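Local coordinates for origin of replication complex subunit 1B (Arabidopsis thaliana, PDB 5HH7), which binds origins of replication as part of the origin recognition complex and reads the histone H3 tail through its BAH-PHD cassette, positively regulating transcription of some genes, at residues A[52-63]-A[72-80]; A[190-200]-A[208-216]. All coordinates share one frame; numbering follows the deposited sequence.

Contact 1: residues A[52-63]-A[72-80]; sequences DCQICFKSDTNI and GGFHLKCLK. With ZN (zinc ion), chain C.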
loop_
_atom_site.group_PDB
_atom_site.type_symbol
_atom_site.label_atom_id
_atom_site.label_comp_id
_atom_site.label_asym_id
_atom_site.label_seq_id
_atom_site.Cartn_x
_atom_site.Cartn_y
_atom_site.Cartn_z
ATOM N N ASP A 52 9.321 13.571 5.812
ATOM C CA ASP A 52 10.379 14.572 5.769
ATOM C C ASP A 52 11.141 14.484 4.458
ATOM O O ASP A 52 11.224 13.416 3.855
ATOM C CB ASP A 52 11.365 14.352 6.919
ATOM C CG ASP A 52 10.751 14.611 8.276
ATOM O OD1 ASP A 52 11.055 13.852 9.222
ATOM O OD2 ASP A 52 9.971 15.577 8.400
ATOM N N CYS A 53 11.705 15.603 4.015
ATOM C CA CYS A 53 12.657 15.548 2.920
ATOM C C CYS A 53 13.946 14.931 3.435
ATOM O O CYS A 53 14.397 15.243 4.538
ATOM C CB CYS A 53 12.957 16.928 2.351
ATOM S SG CYS A 53 14.418 16.892 1.289
ATOM N N GLN A 54 14.545 14.066 2.628
ATOM C CA GLN A 54 15.739 13.346 3.043
ATOM C C GLN A 54 17.006 14.183 2.906
ATOM O O GLN A 54 18.095 13.731 3.257
ATOM C CB GLN A 54 15.868 12.040 2.260
ATOM C CG GLN A 54 14.759 11.051 2.562
ATOM C CD GLN A 54 14.669 10.732 4.040
ATOM O OE1 GLN A 54 15.593 10.159 4.619
ATOM N NE2 GLN A 54 13.560 11.112 4.663
ATOM N N ILE A 55 16.859 15.407 2.406
ATOM C CA ILE A 55 17.995 16.306 2.237
ATOM C C ILE A 55 18.006 17.436 3.269
ATOM O O ILE A 55 19.036 17.704 3.889
ATOM C CB ILE A 55 18.033 16.907 0.814
ATOM C CG1 ILE A 55 18.346 15.821 -0.218
ATOM C CG2 ILE A 55 19.068 18.016 0.727
ATOM C CD1 ILE A 55 18.302 16.302 -1.650
ATOM N N CYS A 56 16.863 18.092 3.454
ATOM C CA CYS A 56 16.789 19.275 4.315
ATOM C C CYS A 56 16.114 18.988 5.655
ATOM O O CYS A 56 16.424 19.634 6.659
ATOM C CB CYS A 56 16.044 20.410 3.611
ATOM S SG CYS A 56 14.267 20.445 3.949
ATOM N N PHE A 57 15.179 18.040 5.653
ATOM C CA PHE A 57 14.421 17.669 6.850
ATOM C C PHE A 57 13.641 18.837 7.452
ATOM O O PHE A 57 13.355 18.853 8.649
ATOM C CB PHE A 57 15.333 17.037 7.906
ATOM C CG PHE A 57 15.935 15.733 7.479
ATOM C CD1 PHE A 57 15.270 14.542 7.717
ATOM C CD2 PHE A 57 17.162 15.696 6.838
ATOM C CE1 PHE A 57 15.817 13.338 7.326
ATOM C CE2 PHE A 57 17.716 14.494 6.446
ATOM C CZ PHE A 57 17.042 13.314 6.690
ATOM N N LYS A 58 13.306 19.814 6.616
ATOM C CA LYS A 58 12.508 20.951 7.057
ATOM C C LYS A 58 11.181 20.990 6.305
ATOM O O LYS A 58 11.138 20.753 5.097
ATOM C CB LYS A 58 13.282 22.260 6.869
ATOM C CG LYS A 58 14.549 22.347 7.715
ATOM C CD LYS A 58 15.170 23.740 7.685
ATOM C CE LYS A 58 16.003 23.980 6.432
ATOM N NZ LYS A 58 16.620 25.341 6.440
ATOM N N SER A 59 10.100 21.267 7.029
ATOM C CA SER A 59 8.779 21.410 6.419
ATOM C C SER A 59 8.789 22.518 5.368
ATOM O O SER A 59 9.524 23.498 5.504
ATOM C CB SER A 59 7.729 21.716 7.488
ATOM O OG SER A 59 6.481 22.034 6.900
ATOM N N ASP A 60 7.984 22.354 4.321
ATOM C CA ASP A 60 7.964 23.313 3.219
ATOM C C ASP A 60 6.753 23.150 2.305
ATOM O O ASP A 60 6.172 22.068 2.202
ATOM C CB ASP A 60 9.244 23.190 2.387
ATOM C CG ASP A 60 9.478 24.389 1.487
ATOM O OD1 ASP A 60 8.527 24.847 0.819
ATOM O OD2 ASP A 60 10.620 24.883 1.449
ATOM N N THR A 61 6.396 24.243 1.635
ATOM C CA THR A 61 5.338 24.242 0.634
ATOM C C THR A 61 5.838 23.730 -0.715
ATOM O O THR A 61 5.040 23.380 -1.584
ATOM C CB THR A 61 4.765 25.655 0.433
ATOM O OG1 THR A 61 5.838 26.605 0.404
ATOM C CG2 THR A 61 3.818 26.013 1.566
ATOM N N ASN A 62 7.157 23.699 -0.894
ATOM C CA ASN A 62 7.735 23.220 -2.144
ATOM C C ASN A 62 7.378 21.760 -2.383
ATOM O O ASN A 62 7.412 20.949 -1.457
ATOM C CB ASN A 62 9.255 23.403 -2.161
ATOM C CG ASN A 62 9.878 22.982 -3.483
ATOM O OD1 ASN A 62 10.565 21.963 -3.566
ATOM N ND2 ASN A 62 9.630 23.764 -4.529
ATOM N N ILE A 63 7.026 21.440 -3.624
ATOM C CA ILE A 63 6.614 20.091 -3.994
ATOM C C ILE A 63 7.684 19.059 -3.653
ATOM O O ILE A 63 8.872 19.273 -3.892
ATOM C CB ILE A 63 6.255 20.004 -5.497
ATOM C CG1 ILE A 63 5.068 20.915 -5.807
ATOM C CG2 ILE A 63 5.932 18.571 -5.900
ATOM C CD1 ILE A 63 3.854 20.646 -4.940
ATOM N N GLY A 72 12.091 7.446 -0.657
ATOM C CA GLY A 72 12.291 8.611 0.183
ATOM C C GLY A 72 11.699 9.856 -0.452
ATOM O O GLY A 72 11.462 9.897 -1.662
ATOM N N GLY A 73 11.459 10.874 0.367
ATOM C CA GLY A 73 10.908 12.128 -0.111
ATOM C C GLY A 73 11.980 13.177 -0.332
ATOM O O GLY A 73 12.944 13.258 0.430
ATOM N N PHE A 74 11.818 13.972 -1.385
ATOM C CA PHE A 74 12.786 15.007 -1.736
ATOM C C PHE A 74 12.089 16.238 -2.305
ATOM O O PHE A 74 11.324 16.134 -3.262
ATOM C CB PHE A 74 13.792 14.480 -2.768
ATOM C CG PHE A 74 14.561 13.270 -2.313
ATOM C CD1 PHE A 74 15.794 13.406 -1.696
ATOM C CD2 PHE A 74 14.053 11.994 -2.509
ATOM C CE1 PHE A 74 16.502 12.295 -1.279
ATOM C CE2 PHE A 74 14.753 10.881 -2.089
ATOM C CZ PHE A 74 15.980 11.032 -1.471
ATOM N N HIS A 75 12.350 17.402 -1.716
ATOM C CA HIS A 75 11.874 18.658 -2.284
ATOM C C HIS A 75 12.539 18.872 -3.641
ATOM O O HIS A 75 13.734 18.616 -3.794
ATOM C CB HIS A 75 12.202 19.838 -1.361
ATOM C CG HIS A 75 11.327 19.927 -0.147
ATOM N ND1 HIS A 75 11.812 20.273 1.095
ATOM C CD2 HIS A 75 9.996 19.732 0.011
ATOM C CE1 HIS A 75 10.823 20.271 1.970
ATOM N NE2 HIS A 75 9.709 19.951 1.336
ATOM N N LEU A 76 11.766 19.335 -4.620
ATOM C CA LEU A 76 12.305 19.646 -5.941
ATOM C C LEU A 76 13.413 20.690 -5.851
ATOM O O LEU A 76 14.466 20.554 -6.476
ATOM C CB LEU A 76 11.202 20.162 -6.867
ATOM C CG LEU A 76 10.113 19.191 -7.325
ATOM C CD1 LEU A 76 9.065 19.936 -8.139
ATOM C CD2 LEU A 76 10.709 18.049 -8.135
ATOM N N LYS A 77 13.164 21.727 -5.058
ATOM C CA LYS A 77 14.076 22.859 -4.932
ATOM C C LYS A 77 15.374 22.488 -4.227
ATOM O O LYS A 77 16.307 23.288 -4.174
ATOM C CB LYS A 77 13.405 23.977 -4.139
ATOM C CG LYS A 77 13.224 23.629 -2.670
ATOM C CD LYS A 77 12.923 24.858 -1.838
ATOM C CE LYS A 77 13.088 24.564 -0.357
ATOM N NZ LYS A 77 14.470 24.126 -0.021
ATOM N N CYS A 78 15.428 21.283 -3.671
ATOM C CA CYS A 78 16.572 20.879 -2.864
ATOM C C CYS A 78 17.471 19.879 -3.576
ATOM O O CYS A 78 18.541 19.526 -3.075
ATOM C CB CYS A 78 16.100 20.336 -1.519
ATOM S SG CYS A 78 15.238 21.582 -0.542
ATOM N N LEU A 79 17.041 19.438 -4.752
ATOM C CA LEU A 79 17.866 18.571 -5.582
ATOM C C LEU A 79 19.066 19.358 -6.117
ATOM O O LEU A 79 19.064 20.590 -6.111
ATOM C CB LEU A 79 17.040 17.994 -6.733
ATOM C CG LEU A 79 15.751 17.280 -6.310
ATOM C CD1 LEU A 79 14.991 16.745 -7.508
ATOM C CD2 LEU A 79 16.057 16.163 -5.334
ATOM N N LYS A 80 20.095 18.641 -6.556
ATOM C CA LYS A 80 21.265 19.272 -7.160
ATOM C C LYS A 80 21.493 18.752 -8.580
ATOM O O LYS A 80 21.953 17.625 -8.767
ATOM C CB LYS A 80 22.513 19.063 -6.288
ATOM C CG LYS A 80 22.694 17.646 -5.748
ATOM C CD LYS A 80 24.121 17.419 -5.256
ATOM C CE LYS A 80 24.375 18.061 -3.897
ATOM N NZ LYS A 80 23.964 17.171 -2.774
HETATM ZN ZN ZN C . 14.335 19.670 1.254
HETATM O O HOH W 1 11.360 10.801 3.074
#

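Contact 2: residues A[190-200]-A[208-216]; sequences RHCSVKCPKEF and DDVFLCEYE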
loop_
_atom_site.group_PDB
_atom_site.type_symbol
_atom_site.label_atom_id
_atom_site.label_comp_id
_atom_site.label_asym_id
_atom_site.label_seq_id
_atom_site.Cartn_x
_atom_site.Cartn_y
_atom_site.Cartn_z
ATOM N N ARG A 190 -6.813 1.037 8.041
ATOM C CA ARG A 190 -7.520 1.942 7.137
ATOM C C ARG A 190 -7.363 1.464 5.702
ATOM O O ARG A 190 -6.623 0.517 5.437
ATOM C CB ARG A 190 -7.015 3.382 7.283
ATOM C CG ARG A 190 -5.501 3.530 7.229
ATOM C CD ARG A 190 -5.082 4.980 7.483
ATOM N NE ARG A 190 -3.646 5.189 7.314
ATOM C CZ ARG A 190 -3.053 5.365 6.136
ATOM N NH1 ARG A 190 -3.772 5.353 5.023
ATOM N NH2 ARG A 190 -1.742 5.548 6.071
ATOM N N HIS A 191 -8.067 2.114 4.781
ATOM C CA HIS A 191 -7.983 1.753 3.370
ATOM C C HIS A 191 -6.610 2.044 2.776
ATOM O O HIS A 191 -5.926 2.986 3.178
ATOM C CB HIS A 191 -9.033 2.511 2.551
ATOM C CG HIS A 191 -10.427 1.989 2.708
ATOM N ND1 HIS A 191 -11.318 2.505 3.626
ATOM C CD2 HIS A 191 -11.090 1.004 2.054
ATOM C CE1 HIS A 191 -12.465 1.857 3.533
ATOM N NE2 HIS A 191 -12.354 0.942 2.586
ATOM N N CYS A 192 -6.212 1.218 1.815
ATOM C CA CYS A 192 -5.157 1.589 0.884
ATOM C C CYS A 192 -5.760 1.484 -0.512
ATOM O O CYS A 192 -6.914 1.080 -0.660
ATOM C CB CYS A 192 -3.914 0.704 1.040
ATOM S SG CYS A 192 -4.172 -1.070 0.787
ATOM N N SER A 193 -5.004 1.861 -1.534
ATOM C CA SER A 193 -5.527 1.802 -2.892
ATOM C C SER A 193 -4.629 0.965 -3.794
ATOM O O SER A 193 -3.508 1.360 -4.112
ATOM C CB SER A 193 -5.707 3.206 -3.467
ATOM O OG SER A 193 -6.497 3.166 -4.643
ATOM N N VAL A 194 -5.128 -0.196 -4.200
ATOM C CA VAL A 194 -4.351 -1.108 -5.029
ATOM C C VAL A 194 -4.799 -1.012 -6.484
ATOM O O VAL A 194 -5.969 -1.226 -6.794
ATOM C CB VAL A 194 -4.485 -2.556 -4.540
ATOM C CG1 VAL A 194 -3.675 -3.475 -5.419
ATOM C CG2 VAL A 194 -4.025 -2.666 -3.092
ATOM N N LYS A 195 -3.862 -0.691 -7.369
ATOM C CA LYS A 195 -4.190 -0.401 -8.761
ATOM C C LYS A 195 -3.752 -1.520 -9.697
ATOM O O LYS A 195 -2.689 -2.114 -9.516
ATOM C CB LYS A 195 -3.510 0.899 -9.200
ATOM C CG LYS A 195 -3.804 2.099 -8.315
ATOM C CD LYS A 195 -5.255 2.537 -8.448
ATOM C CE LYS A 195 -5.530 3.779 -7.621
ATOM N NZ LYS A 195 -6.948 4.228 -7.742
ATOM N N CYS A 196 -4.571 -1.789 -10.708
ATOM C CA CYS A 196 -4.177 -2.680 -11.791
ATOM C C CYS A 196 -3.152 -1.928 -12.641
ATOM O O CYS A 196 -3.051 -0.701 -12.536
ATOM C CB CYS A 196 -5.402 -3.075 -12.623
ATOM S SG CYS A 196 -6.096 -1.746 -13.621
ATOM N N PRO A 197 -2.380 -2.649 -13.477
ATOM C CA PRO A 197 -1.306 -2.003 -14.243
ATOM C C PRO A 197 -1.793 -0.839 -15.091
ATOM O O PRO A 197 -1.091 0.161 -15.218
ATOM C CB PRO A 197 -0.806 -3.121 -15.159
ATOM C CG PRO A 197 -1.142 -4.354 -14.462
ATOM C CD PRO A 197 -2.412 -4.104 -13.711
ATOM N N LYS A 198 -2.987 -0.969 -15.660
ATOM C CA LYS A 198 -3.533 0.061 -16.537
ATOM C C LYS A 198 -3.784 1.388 -15.826
ATOM O O LYS A 198 -3.885 2.432 -16.474
ATOM C CB LYS A 198 -4.836 -0.421 -17.178
ATOM C CG LYS A 198 -4.715 -0.830 -18.633
ATOM C CD LYS A 198 -3.630 -1.868 -18.848
ATOM C CE LYS A 198 -3.711 -2.453 -20.255
ATOM N NZ LYS A 198 -5.024 -3.096 -20.538
ATOM N N GLU A 199 -3.883 1.352 -14.500
ATOM C CA GLU A 199 -4.245 2.548 -13.743
ATOM C C GLU A 199 -3.180 3.005 -12.747
ATOM O O GLU A 199 -3.330 4.048 -12.110
ATOM C CB GLU A 199 -5.580 2.329 -13.025
ATOM C CG GLU A 199 -6.708 1.923 -13.957
ATOM C CD GLU A 199 -8.019 1.705 -13.231
ATOM O OE1 GLU A 199 -8.025 1.748 -11.982
ATOM O OE2 GLU A 199 -9.044 1.489 -13.912
ATOM N N PHE A 200 -2.102 2.241 -12.622
ATOM C CA PHE A 200 -1.081 2.545 -11.623
ATOM C C PHE A 200 -0.318 3.843 -11.891
ATOM O O PHE A 200 -0.181 4.679 -10.997
ATOM C CB PHE A 200 -0.097 1.381 -11.452
ATOM C CG PHE A 200 0.996 1.660 -10.453
ATOM C CD1 PHE A 200 0.713 1.716 -9.096
ATOM C CD2 PHE A 200 2.302 1.878 -10.873
ATOM C CE1 PHE A 200 1.711 1.981 -8.174
ATOM C CE2 PHE A 200 3.306 2.142 -9.953
ATOM C CZ PHE A 200 3.008 2.191 -8.602
ATOM N N ASP A 208 0.580 8.242 -0.522
ATOM C CA ASP A 208 1.493 7.222 -0.012
ATOM C C ASP A 208 0.914 5.808 -0.023
ATOM O O ASP A 208 1.653 4.829 0.062
ATOM C CB ASP A 208 1.911 7.578 1.416
ATOM C CG ASP A 208 3.180 6.880 1.840
ATOM O OD1 ASP A 208 4.072 6.720 0.983
ATOM O OD2 ASP A 208 3.291 6.503 3.026
ATOM N N ASP A 209 -0.404 5.702 -0.123
ATOM C CA ASP A 209 -1.066 4.419 0.070
ATOM C C ASP A 209 -1.506 3.773 -1.240
ATOM O O ASP A 209 -2.487 3.031 -1.285
ATOM C CB ASP A 209 -2.238 4.596 1.034
ATOM C CG ASP A 209 -1.794 5.170 2.368
ATOM O OD1 ASP A 209 -0.927 4.547 3.015
ATOM O OD2 ASP A 209 -2.270 6.260 2.751
ATOM N N VAL A 210 -0.754 4.050 -2.301
ATOM C CA VAL A 210 -1.054 3.518 -3.622
ATOM C C VAL A 210 -0.100 2.384 -3.976
ATOM O O VAL A 210 1.120 2.536 -3.889
ATOM C CB VAL A 210 -0.965 4.621 -4.696
ATOM C CG1 VAL A 210 -1.119 4.031 -6.097
ATOM C CG2 VAL A 210 -2.016 5.694 -4.439
ATOM N N PHE A 211 -0.658 1.247 -4.375
ATOM C CA PHE A 211 0.154 0.090 -4.726
ATOM C C PHE A 211 -0.241 -0.478 -6.078
ATOM O O PHE A 211 -1.329 -0.212 -6.585
ATOM C CB PHE A 211 0.036 -0.995 -3.652
ATOM C CG PHE A 211 0.400 -0.516 -2.282
ATOM C CD1 PHE A 211 1.721 -0.523 -1.863
ATOM C CD2 PHE A 211 -0.573 -0.034 -1.422
ATOM C CE1 PHE A 211 2.063 -0.065 -0.601
ATOM C CE2 PHE A 211 -0.239 0.426 -0.159
ATOM C CZ PHE A 211 1.080 0.411 0.250
ATOM N N LEU A 212 0.663 -1.260 -6.651
ATOM C CA LEU A 212 0.426 -1.937 -7.916
ATOM C C LEU A 212 0.169 -3.413 -7.659
ATOM O O LEU A 212 0.895 -4.044 -6.894
ATOM C CB LEU A 212 1.657 -1.803 -8.813
ATOM C CG LEU A 212 1.727 -2.775 -9.998
ATOM C CD1 LEU A 212 0.700 -2.405 -11.047
ATOM C CD2 LEU A 212 3.136 -2.816 -10.602
ATOM N N CYS A 213 -0.869 -3.959 -8.285
ATOM C CA CYS A 213 -1.045 -5.408 -8.310
ATOM C C CYS A 213 -1.501 -5.878 -9.678
ATOM O O CYS A 213 -2.591 -5.526 -10.134
ATOM C CB CYS A 213 -2.036 -5.884 -7.252
ATOM S SG CYS A 213 -2.191 -7.691 -7.187
ATOM N N GLU A 214 -0.655 -6.670 -10.328
ATOM C CA GLU A 214 -0.979 -7.239 -11.627
ATOM C C GLU A 214 -1.308 -8.723 -11.516
ATOM O O GLU A 214 -2.113 -9.245 -12.288
ATOM C CB GLU A 214 0.189 -7.041 -12.597
ATOM C CG GLU A 214 -0.046 -7.637 -13.985
ATOM C CD GLU A 214 0.928 -7.107 -15.023
ATOM O OE1 GLU A 214 1.934 -6.481 -14.631
ATOM O OE2 GLU A 214 0.678 -7.307 -16.233
ATOM N N TYR A 215 -0.688 -9.401 -10.553
ATOM C CA TYR A 215 -0.764 -10.859 -10.495
ATOM C C TYR A 215 -1.398 -11.434 -9.244
ATOM O O TYR A 215 -1.242 -10.913 -8.137
ATOM C CB TYR A 215 0.627 -11.486 -10.636
ATOM C CG TYR A 215 1.337 -11.111 -11.907
ATOM C CD1 TYR A 215 1.081 -11.785 -13.096
ATOM C CD2 TYR A 215 2.261 -10.075 -11.921
ATOM C CE1 TYR A 215 1.734 -11.438 -14.263
ATOM C CE2 TYR A 215 2.915 -9.721 -13.077
ATOM C CZ TYR A 215 2.653 -10.404 -14.244
ATOM O OH TYR A 215 3.311 -10.044 -15.396
ATOM N N GLU A 216 -2.100 -12.539 -9.454
ATOM C CA GLU A 216 -2.486 -13.438 -8.389
ATOM C C GLU A 216 -1.332 -14.411 -8.183
ATOM O O GLU A 216 -0.808 -14.974 -9.144
ATOM C CB GLU A 216 -3.745 -14.199 -8.793
ATOM C CG GLU A 216 -4.118 -15.346 -7.879
ATOM C CD GLU A 216 -5.258 -16.169 -8.447
ATOM O OE1 GLU A 216 -6.354 -15.604 -8.655
ATOM O OE2 GLU A 216 -5.049 -17.375 -8.702
HETATM O O HOH W 2 1.186 5.304 4.414
HETATM O O HOH W 3 -0.683 8.057 4.258
#

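Contact 1: residues A[52-63]-A[72-80]
Cys-53 and Cys-56 from 52-63 meet His-75 and Cys-78 from 72-80 around one zinc ion. His-75 turns its ND1 to the metal, 2.6 Å from the zinc ion, long for such a bond. One face of its imidazole lies against Cys-53 CB, 4.1 Å from the ring centroid and 27° off the normal, whereas Cys-56 SG stands at the ring edge. Also at the edge, the backbone oxygen of Lys-58 comes within 3.2 Å of His-75 CE1, in the plane of the ring.

The thiolates are steadied in turn by backbone N-H groups. A chi1 of 166° swings Cys-53 SG away from its own N, beside the carbonyl carbon and toward the zinc ion; there it accepts from Ile-55 N at 3.1 Å and from Cys-56 N, with a weak third bond from His-75 N. Cys-56 SG accepts from Lys-58 N. This cluster of three cysteines and one histidine is one of the two interleaved zinc sites of a PHD finger, and 52-63 falls within one of the histone H3-binding regions.

Farther out, Gln-54 N bonds to Gly-73 O at 2.8 Å, and one water joins Asp-52 O to Gly-73 N. Beyond His-75, Asn-62 OD1 receives Lys-77 N at 3.0 Å (N-H...O 173°), and Ile-63 O takes Leu-76 N. Ile-55 CG1 reaches the edge of the Phe-74 ring at 3.8 Å from CD1. Phe-74 also touches Cys-67 and Cys-93 of the second zinc site.

Contact 2: residues A[190-200]-A[208-216]
Arg-190 and Asp-209 cross at about a right angle, their guanidinium and carboxylate planes 69° apart. NH1 of Arg-190 donates to Asp-209 OD2 at 2.9 Å, within its own guanidinium plane but from above that of the carboxylate; the NH2 bonds are weak. Asp-47 takes Arg-190 NE in a second salt bridge, and Tyr-33 OH bonds to Asp-209 OD1.

Between the strands the pairing is parallel, Ser-193 opposite Val-210 through Lys-195 opposite Leu-212. Ser-193 N to Asp-209 O, at 2.8 Å, begins a ladder that ends with Cys-213 N on Lys-195 O. On the face of Val-210 and Leu-212, Phe-200 folds back after the strand: with CG anti to its backbone N (chi1 179°), its ring receives Leu-212 CB over one face, 3.8 Å from the centroid and 17° off the normal. Val-194 and Phe-211 point to the other face, where Val-194 CG1 presses tightly on Cys-213 CB at 3.4 Å and Cys-192 CB meets the Phe-211 ring edge.

Strand 188-195, the short, weakly bonded helix 197-200 and strand 210-218 form a beta-alpha-beta unit. Within the BAH domain's sheet, strand 188-195 lies between 31-34 and 210-218, while helix 122-127 packs against Phe-211.

Overall arrangement
Contact 1 belongs to the PHD finger and contact 2 to the BAH domain; their centres lie 26 Å apart, the nearest atoms about 8 Å, and they share no strand or helix. Both are only partly buried, but the centre of contact 1 lies about 23 Å from the centre of the chain, that of contact 2 about 7 Å. In largely irregular chain, contact 1 is built round a metal and N-H...S bonds, with a few backbone bonds; contact 2 relies on a regular parallel ladder, aromatic and aliphatic packing, and a salt bridge at one end. Each adjoins histone H3-binding chain: 52-63 lies inside one such region, and Asp-208 N of contact 2 bonds the bound peptide.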